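Local coordinates for Alr3790 protein (Anabaena sp., PDB 3HIX), which is of unknown function but carries a rhodanese-like domain, a fold that in active relatives transfers sulfur by way of a catalytic cysteine, at residues K51-V57 and F77-L83; I16-R22 and G32-I38. All blocks are in the same frame, centred on the assembly; numbering follows the deposited sequence.

Interaction 1: K51-V57 and F77-L83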
loop_
_atom_site.group_PDB
_atom_site.type_symbol
_atom_site.label_atom_id
_atom_site.label_comp_id
_atom_site.label_asym_id
_atom_site.label_seq_id
_atom_site.Cartn_x
_atom_site.Cartn_y
_atom_site.Cartn_z
ATOM N N LYS A 51 4.927 -14.821 -3.935
ATOM C CA LYS A 51 3.780 -14.625 -4.808
ATOM C C LYS A 51 2.480 -15.301 -4.381
ATOM O O LYS A 51 1.418 -15.008 -4.932
ATOM C CB LYS A 51 4.169 -15.039 -6.226
ATOM C CG LYS A 51 5.313 -14.196 -6.784
ATOM C CD LYS A 51 5.893 -14.802 -8.047
ATOM C CE LYS A 51 7.144 -14.068 -8.486
ATOM N NZ LYS A 51 6.847 -12.664 -8.839
ATOM N N SER A 52 2.555 -16.198 -3.403
ATOM C CA SER A 52 1.361 -16.883 -2.922
ATOM C C SER A 52 0.715 -16.129 -1.762
ATOM O O SER A 52 -0.389 -16.466 -1.328
ATOM C CB SER A 52 1.720 -18.297 -2.468
ATOM O OG SER A 52 2.756 -18.255 -1.502
ATOM N N ARG A 53 1.404 -15.106 -1.269
ATOM C CA ARG A 53 0.913 -14.309 -0.147
ATOM C C ARG A 53 -0.275 -13.402 -0.464
ATOM O O ARG A 53 -0.296 -12.724 -1.488
ATOM C CB ARG A 53 2.057 -13.453 0.419
ATOM C CG ARG A 53 1.601 -12.357 1.382
ATOM C CD ARG A 53 2.768 -11.715 2.114
ATOM N NE ARG A 53 3.501 -12.691 2.916
ATOM C CZ ARG A 53 4.425 -12.380 3.821
ATOM N NH1 ARG A 53 4.739 -11.112 4.052
ATOM N NH2 ARG A 53 5.036 -13.341 4.498
ATOM N N ASP A 54 -1.264 -13.402 0.429
ATOM C CA ASP A 54 -2.441 -12.550 0.284
ATOM C C ASP A 54 -1.979 -11.122 0.492
ATOM O O ASP A 54 -1.488 -10.778 1.566
ATOM C CB ASP A 54 -3.492 -12.870 1.344
ATOM C CG ASP A 54 -4.472 -13.916 0.894
ATOM O OD1 ASP A 54 -4.063 -15.082 0.741
ATOM O OD2 ASP A 54 -5.650 -13.565 0.689
ATOM N N ILE A 55 -2.152 -10.290 -0.528
ATOM C CA ILE A 55 -1.727 -8.901 -0.454
ATOM C C ILE A 55 -2.891 -7.948 -0.649
ATOM O O ILE A 55 -3.737 -8.141 -1.520
ATOM C CB ILE A 55 -0.648 -8.609 -1.519
ATOM C CG1 ILE A 55 0.560 -9.517 -1.273
ATOM C CG2 ILE A 55 -0.225 -7.151 -1.462
ATOM C CD1 ILE A 55 1.588 -9.490 -2.376
ATOM N N TYR A 56 -2.936 -6.919 0.183
ATOM C CA TYR A 56 -3.988 -5.931 0.103
ATOM C C TYR A 56 -3.308 -4.591 -0.111
ATOM O O TYR A 56 -2.411 -4.202 0.639
ATOM C CB TYR A 56 -4.825 -5.988 1.376
ATOM C CG TYR A 56 -5.622 -7.273 1.428
ATOM C CD1 TYR A 56 -6.974 -7.294 1.083
ATOM C CD2 TYR A 56 -4.996 -8.489 1.707
ATOM C CE1 TYR A 56 -7.681 -8.499 1.007
ATOM C CE2 TYR A 56 -5.689 -9.696 1.629
ATOM C CZ TYR A 56 -7.028 -9.694 1.276
ATOM O OH TYR A 56 -7.707 -10.889 1.162
ATOM N N VAL A 57 -3.715 -3.908 -1.171
ATOM C CA VAL A 57 -3.105 -2.638 -1.510
ATOM C C VAL A 57 -4.059 -1.465 -1.513
ATOM O O VAL A 57 -5.257 -1.608 -1.777
ATOM C CB VAL A 57 -2.453 -2.702 -2.910
ATOM C CG1 VAL A 57 -1.577 -3.932 -3.028
ATOM C CG2 VAL A 57 -3.521 -2.725 -3.967
ATOM N N PHE A 77 1.920 -12.183 -8.832
ATOM C CA PHE A 77 1.329 -12.350 -7.503
ATOM C C PHE A 77 -0.083 -12.907 -7.668
ATOM O O PHE A 77 -0.935 -12.308 -8.330
ATOM C CB PHE A 77 1.338 -11.024 -6.745
ATOM C CG PHE A 77 2.685 -10.680 -6.171
ATOM C CD1 PHE A 77 3.056 -11.131 -4.901
ATOM C CD2 PHE A 77 3.616 -9.975 -6.927
ATOM C CE1 PHE A 77 4.346 -10.885 -4.398
ATOM C CE2 PHE A 77 4.900 -9.727 -6.439
ATOM C CZ PHE A 77 5.267 -10.185 -5.171
ATOM N N GLU A 78 -0.306 -14.075 -7.076
ATOM C CA GLU A 78 -1.576 -14.791 -7.177
ATOM C C GLU A 78 -2.782 -14.194 -6.453
ATOM O O GLU A 78 -3.912 -14.373 -6.901
ATOM C CB GLU A 78 -1.369 -16.253 -6.734
ATOM C CG GLU A 78 -2.641 -17.090 -6.644
ATOM C CD GLU A 78 -2.392 -18.515 -6.146
ATOM O OE1 GLU A 78 -1.378 -18.749 -5.453
ATOM O OE2 GLU A 78 -3.224 -19.401 -6.435
ATOM N N HIS A 79 -2.557 -13.489 -5.347
ATOM C CA HIS A 79 -3.669 -12.906 -4.593
ATOM C C HIS A 79 -3.458 -11.449 -4.196
ATOM O O HIS A 79 -2.883 -11.148 -3.146
ATOM C CB HIS A 79 -3.928 -13.754 -3.352
ATOM C CG HIS A 79 -4.276 -15.174 -3.669
ATOM N ND1 HIS A 79 -3.695 -16.247 -3.028
ATOM C CD2 HIS A 79 -5.118 -15.699 -4.590
ATOM C CE1 HIS A 79 -4.162 -17.370 -3.542
ATOM N NE2 HIS A 79 -5.027 -17.065 -4.492
ATOM N N VAL A 80 -3.938 -10.548 -5.047
ATOM C CA VAL A 80 -3.808 -9.120 -4.816
ATOM C C VAL A 80 -5.185 -8.505 -4.884
ATOM O O VAL A 80 -5.891 -8.659 -5.878
ATOM C CB VAL A 80 -2.921 -8.458 -5.892
ATOM C CG1 VAL A 80 -2.642 -6.996 -5.523
ATOM C CG2 VAL A 80 -1.614 -9.238 -6.039
ATOM N N SER A 81 -5.581 -7.822 -3.821
ATOM C CA SER A 81 -6.889 -7.189 -3.794
ATOM C C SER A 81 -6.763 -5.741 -3.365
ATOM O O SER A 81 -5.769 -5.338 -2.762
ATOM C CB SER A 81 -7.831 -7.953 -2.862
ATOM O OG SER A 81 -7.192 -8.237 -1.639
ATOM N N GLU A 82 -7.785 -4.967 -3.700
ATOM C CA GLU A 82 -7.834 -3.548 -3.409
ATOM C C GLU A 82 -8.594 -3.244 -2.116
ATOM O O GLU A 82 -9.572 -3.915 -1.787
ATOM C CB GLU A 82 -8.527 -2.844 -4.584
ATOM C CG GLU A 82 -7.951 -3.251 -5.939
ATOM C CD GLU A 82 -9.006 -3.495 -7.004
ATOM O OE1 GLU A 82 -9.308 -2.560 -7.775
ATOM O OE2 GLU A 82 -9.534 -4.628 -7.063
ATOM N N LEU A 83 -8.118 -2.256 -1.365
ATOM C CA LEU A 83 -8.828 -1.820 -0.172
ATOM C C LEU A 83 -9.552 -0.577 -0.663
ATOM O O LEU A 83 -8.978 0.516 -0.693
ATOM C CB LEU A 83 -7.874 -1.452 0.964
ATOM C CG LEU A 83 -7.203 -2.598 1.724
ATOM C CD1 LEU A 83 -6.303 -1.998 2.789
ATOM C CD2 LEU A 83 -8.254 -3.521 2.368
HETATM O O HOH W 1 -0.291 -12.759 -4.178
HETATM O O HOH W 2 -5.537 -10.563 -1.623
#
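Ile-55 and Val-80 face each other in the parallel strand pair of a beta-alpha-beta crossover, in which helix 62-74 links strand 55-58 to strand 80-82 within the rhodanese-like domain. The bonding alternates as parallel pairing requires: Ile-55 N donates to His-79 O, Ser-81 N to Ile-55 O, Val-57 N to Ser-81 O and Leu-83 N to Val-57 O. The bond from Val-57 N to Ser-81 O is the straightest of the four, with 169° at its hydrogen.

The face bearing Ile-55, Val-57 and Val-80 is the tightly packed one. Ile-55 CD1 comes within 3.4 Å of Phe-77 CD1; chi1 of -60° sets CG1 beside the backbone N, and an extended chi2 carries CD1 on to the ring. Over one face of that ring lies Lys-51 CG, 4.2 Å from the Phe-77 centroid and almost on its normal, a CH-pi contact. Beyond it the lysine bends at chi4 and NZ donates to Ala-75 O. Val-57 CG1 meets Val-80 CG1 at 4.1 Å, and Val-57 also packs on Val-69 and Leu-72 of helix 62-74.

At the Lys-51 end, where the register slips by one residue, water 1 sits between the segments at the edge of the Phe-77 ring; it donates to Lys-51 O and Arg-53 O and accepts from His-79 N at 2.7 Å.

The face of Tyr-56 and Ser-81 is looser and wetter. Tyr-56 CB rests 4.2 Å from Leu-83 CG, its hydroxyl makes a weak bond to Asp-54 OD2, and its ring meets Phe-14 edge-to-face. An alanine here is likely to strip Phe-14 of its aromatic mate and Asp-54 of that weak bond. On this side water 2 bridges the strands, donating to Ile-55 O at 3.0 Å and lying 2.9 Å from Ser-81 OG.

Interaction 2: I16-R22 and G32-I38; sequences ILDVRDR and GAMAMPI
Asp-18 pairs with segment 32-38 through both of its backbone polar atoms: its N donates to Met-34 O at 2.9 Å with 176° at the hydrogen, and its O accepts from Met-36 N. Its carboxylate meanwhile makes a side-on salt bridge with Arg-20, NE going to OD1 and NH2 to OD2 at 2.7 Å, the latter through the syn lone pair of OD2. Both carboxylate oxygens lie close to the guanidinium plane, so the two flat groups face one another edge to edge. Because CG stands opposite the backbone N (chi1 -173°), OD1 can also take the N-H of Arg-20, closing an Asx turn. Arg-20 NH2 has a further acceptor in Gly-28 O.

The remaining backbone bonds extend the parallel pairing in both directions. Met-34 N donates to Ile-16 O at 2.8 Å; past the strand, Ile-38 N reaches Val-19 O at a more bent 146°. Water 3 accepts from Ile-16 N and donates to Gly-32 O.

Around this framework, the Leu-17 side chain lies alongside that of Met-34, while its CD1 touches the SE of Met-36 at 3.9 Å; both methionines are selenomethionine. Ile-16 CG2 meets Ala-33 CB at 3.7 Å, and Pro-37 CG sits 3.5 Å from Arg-20 O. Arg-22, bent at chi2, brings CD to Ala-35 CB.

Asp-18 to Arg-20 form the Asp-Val-Arg sequence frequent in rhodanese domains, and Gly-32 and Ala-33 close their Gly-His-Ile-X-Gly-Ala sequence. With Asp-18 and Arg-20 buried, their charges probably compensate each other, and three bonds from Arg-20 to the carboxylate hold the turn leaving the strand.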
loop_
_atom_site.group_PDB
_atom_site.type_symbol
_atom_site.label_atom_id
_atom_site.label_comp_id
_atom_site.label_asym_id
_atom_site.label_seq_id
_atom_site.Cartn_x
_atom_site.Cartn_y
_atom_site.Cartn_z
ATOM N N ILE A 16 -0.445 -5.670 4.037
ATOM C CA ILE A 16 -1.027 -4.454 3.488
ATOM C C ILE A 16 0.080 -3.575 2.912
ATOM O O ILE A 16 1.089 -3.329 3.564
ATOM C CB ILE A 16 -1.817 -3.690 4.581
ATOM C CG1 ILE A 16 -2.926 -4.597 5.129
ATOM C CG2 ILE A 16 -2.391 -2.400 4.007
ATOM C CD1 ILE A 16 -3.743 -3.981 6.256
ATOM N N LEU A 17 -0.111 -3.121 1.677
ATOM C CA LEU A 17 0.880 -2.283 1.003
ATOM C C LEU A 17 0.304 -0.911 0.718
ATOM O O LEU A 17 -0.819 -0.795 0.227
ATOM C CB LEU A 17 1.324 -2.924 -0.318
ATOM C CG LEU A 17 1.871 -4.357 -0.273
ATOM C CD1 LEU A 17 2.444 -4.707 -1.640
ATOM C CD2 LEU A 17 2.951 -4.494 0.797
ATOM N N ASP A 18 1.073 0.123 1.045
ATOM C CA ASP A 18 0.677 1.511 0.823
ATOM C C ASP A 18 1.514 1.922 -0.390
ATOM O O ASP A 18 2.732 2.002 -0.292
ATOM C CB ASP A 18 1.050 2.376 2.045
ATOM C CG ASP A 18 0.520 3.798 1.948
ATOM O OD1 ASP A 18 0.380 4.315 0.820
ATOM O OD2 ASP A 18 0.262 4.414 3.007
ATOM N N VAL A 19 0.865 2.160 -1.525
ATOM C CA VAL A 19 1.569 2.522 -2.758
ATOM C C VAL A 19 1.651 4.022 -3.020
ATOM O O VAL A 19 2.097 4.453 -4.085
ATOM C CB VAL A 19 0.930 1.831 -3.992
ATOM C CG1 VAL A 19 1.074 0.336 -3.864
ATOM C CG2 VAL A 19 -0.545 2.223 -4.132
ATOM N N ARG A 20 1.226 4.820 -2.050
ATOM C CA ARG A 20 1.303 6.269 -2.197
ATOM C C ARG A 20 2.746 6.728 -2.020
ATOM O O ARG A 20 3.621 5.949 -1.644
ATOM C CB ARG A 20 0.425 6.960 -1.149
ATOM C CG ARG A 20 -1.050 6.580 -1.240
ATOM C CD ARG A 20 -1.827 7.131 -0.056
ATOM N NE ARG A 20 -1.264 6.670 1.210
ATOM C CZ ARG A 20 -1.524 7.224 2.392
ATOM N NH1 ARG A 20 -2.351 8.256 2.475
ATOM N NH2 ARG A 20 -0.917 6.783 3.486
ATOM N N ASP A 21 2.980 8.006 -2.292
ATOM C CA ASP A 21 4.299 8.608 -2.148
ATOM C C ASP A 21 4.747 8.393 -0.701
ATOM O O ASP A 21 3.943 8.521 0.220
ATOM C CB ASP A 21 4.199 10.103 -2.444
ATOM C CG ASP A 21 5.478 10.676 -3.001
ATOM O OD1 ASP A 21 5.894 10.245 -4.095
ATOM O OD2 ASP A 21 6.060 11.563 -2.346
ATOM N N ARG A 22 6.019 8.069 -0.499
ATOM C CA ARG A 22 6.535 7.840 0.848
ATOM C C ARG A 22 6.290 9.025 1.782
ATOM O O ARG A 22 6.117 8.847 2.993
ATOM C CB ARG A 22 8.035 7.522 0.801
ATOM C CG ARG A 22 8.706 7.417 2.180
ATOM C CD ARG A 22 8.000 6.408 3.080
ATOM N NE ARG A 22 8.417 6.508 4.476
ATOM C CZ ARG A 22 9.313 5.718 5.058
ATOM N NH1 ARG A 22 9.901 4.750 4.366
ATOM N NH2 ARG A 22 9.610 5.889 6.340
ATOM N N GLY A 32 0.832 -1.113 10.392
ATOM C CA GLY A 32 1.414 -2.340 9.879
ATOM C C GLY A 32 1.592 -2.416 8.372
ATOM O O GLY A 32 2.182 -3.374 7.865
ATOM N N ALA A 33 1.087 -1.430 7.642
ATOM C CA ALA A 33 1.224 -1.446 6.189
ATOM C C ALA A 33 2.659 -1.137 5.807
ATOM O O ALA A 33 3.344 -0.382 6.497
ATOM C CB ALA A 33 0.286 -0.424 5.558
HETATM N N MSE A 34 3.116 -1.723 4.707
HETATM C CA MSE A 34 4.473 -1.499 4.222
HETATM C C MSE A 34 4.497 -0.403 3.167
HETATM O O MSE A 34 3.591 -0.314 2.331
HETATM C CB MSE A 34 5.029 -2.773 3.599
HETATM C CG MSE A 34 4.917 -4.003 4.465
HETATM SE SE MSE A 34 5.637 -5.513 3.496
HETATM C CE MSE A 34 7.499 -5.011 3.546
ATOM N N ALA A 35 5.537 0.421 3.205
ATOM C CA ALA A 35 5.700 1.498 2.239
ATOM C C ALA A 35 6.260 0.941 0.928
ATOM O O ALA A 35 7.393 0.476 0.872
ATOM C CB ALA A 35 6.643 2.552 2.780
HETATM N N MSE A 36 5.461 0.993 -0.125
HETATM C CA MSE A 36 5.918 0.510 -1.418
HETATM C C MSE A 36 5.340 1.377 -2.518
HETATM O O MSE A 36 4.408 0.990 -3.203
HETATM C CB MSE A 36 5.528 -0.957 -1.614
HETATM C CG MSE A 36 6.503 -1.945 -0.922
HETATM SE SE MSE A 36 6.252 -3.783 -1.522
HETATM C CE MSE A 36 7.286 -4.696 -0.176
ATOM N N PRO A 37 5.886 2.588 -2.681
ATOM C CA PRO A 37 5.439 3.539 -3.699
ATOM C C PRO A 37 5.403 2.900 -5.093
ATOM O O PRO A 37 6.251 2.072 -5.427
ATOM C CB PRO A 37 6.474 4.656 -3.592
ATOM C CG PRO A 37 6.841 4.626 -2.135
ATOM C CD PRO A 37 6.992 3.150 -1.887
ATOM N N ILE A 38 4.417 3.301 -5.890
ATOM C CA ILE A 38 4.216 2.785 -7.244
ATOM C C ILE A 38 5.487 2.544 -8.056
ATOM O O ILE A 38 5.678 1.464 -8.614
ATOM C CB ILE A 38 3.292 3.735 -8.060
ATOM C CG1 ILE A 38 1.822 3.417 -7.772
ATOM C CG2 ILE A 38 3.574 3.598 -9.551
ATOM C CD1 ILE A 38 1.332 2.119 -8.408
HETATM O O HOH W 3 0.810 -5.525 6.556
#

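Overall arrangement
From the N terminus, interaction 2 closes first: its nine-residue connection, which holds most of helix 22-26 and strand 29-30, returns to set strand 34-35 beside strand 15-18. The chain then passes through helix 41-48 to strand 55-58, and interaction 1 closes the second connection, built largely of helix 62-74. The two are in series, neither nested nor crossed. In the one parallel sheet, ordered 34-35, 15-18, 55-58, 80-82, each contact joins an outermost strand to a central one. They meet in its middle, where Tyr-56 O lies 2.7 Å from Leu-17 N, a probable hydrogen bond, and Ile-55 CG2 packs on Leu-17 CD1.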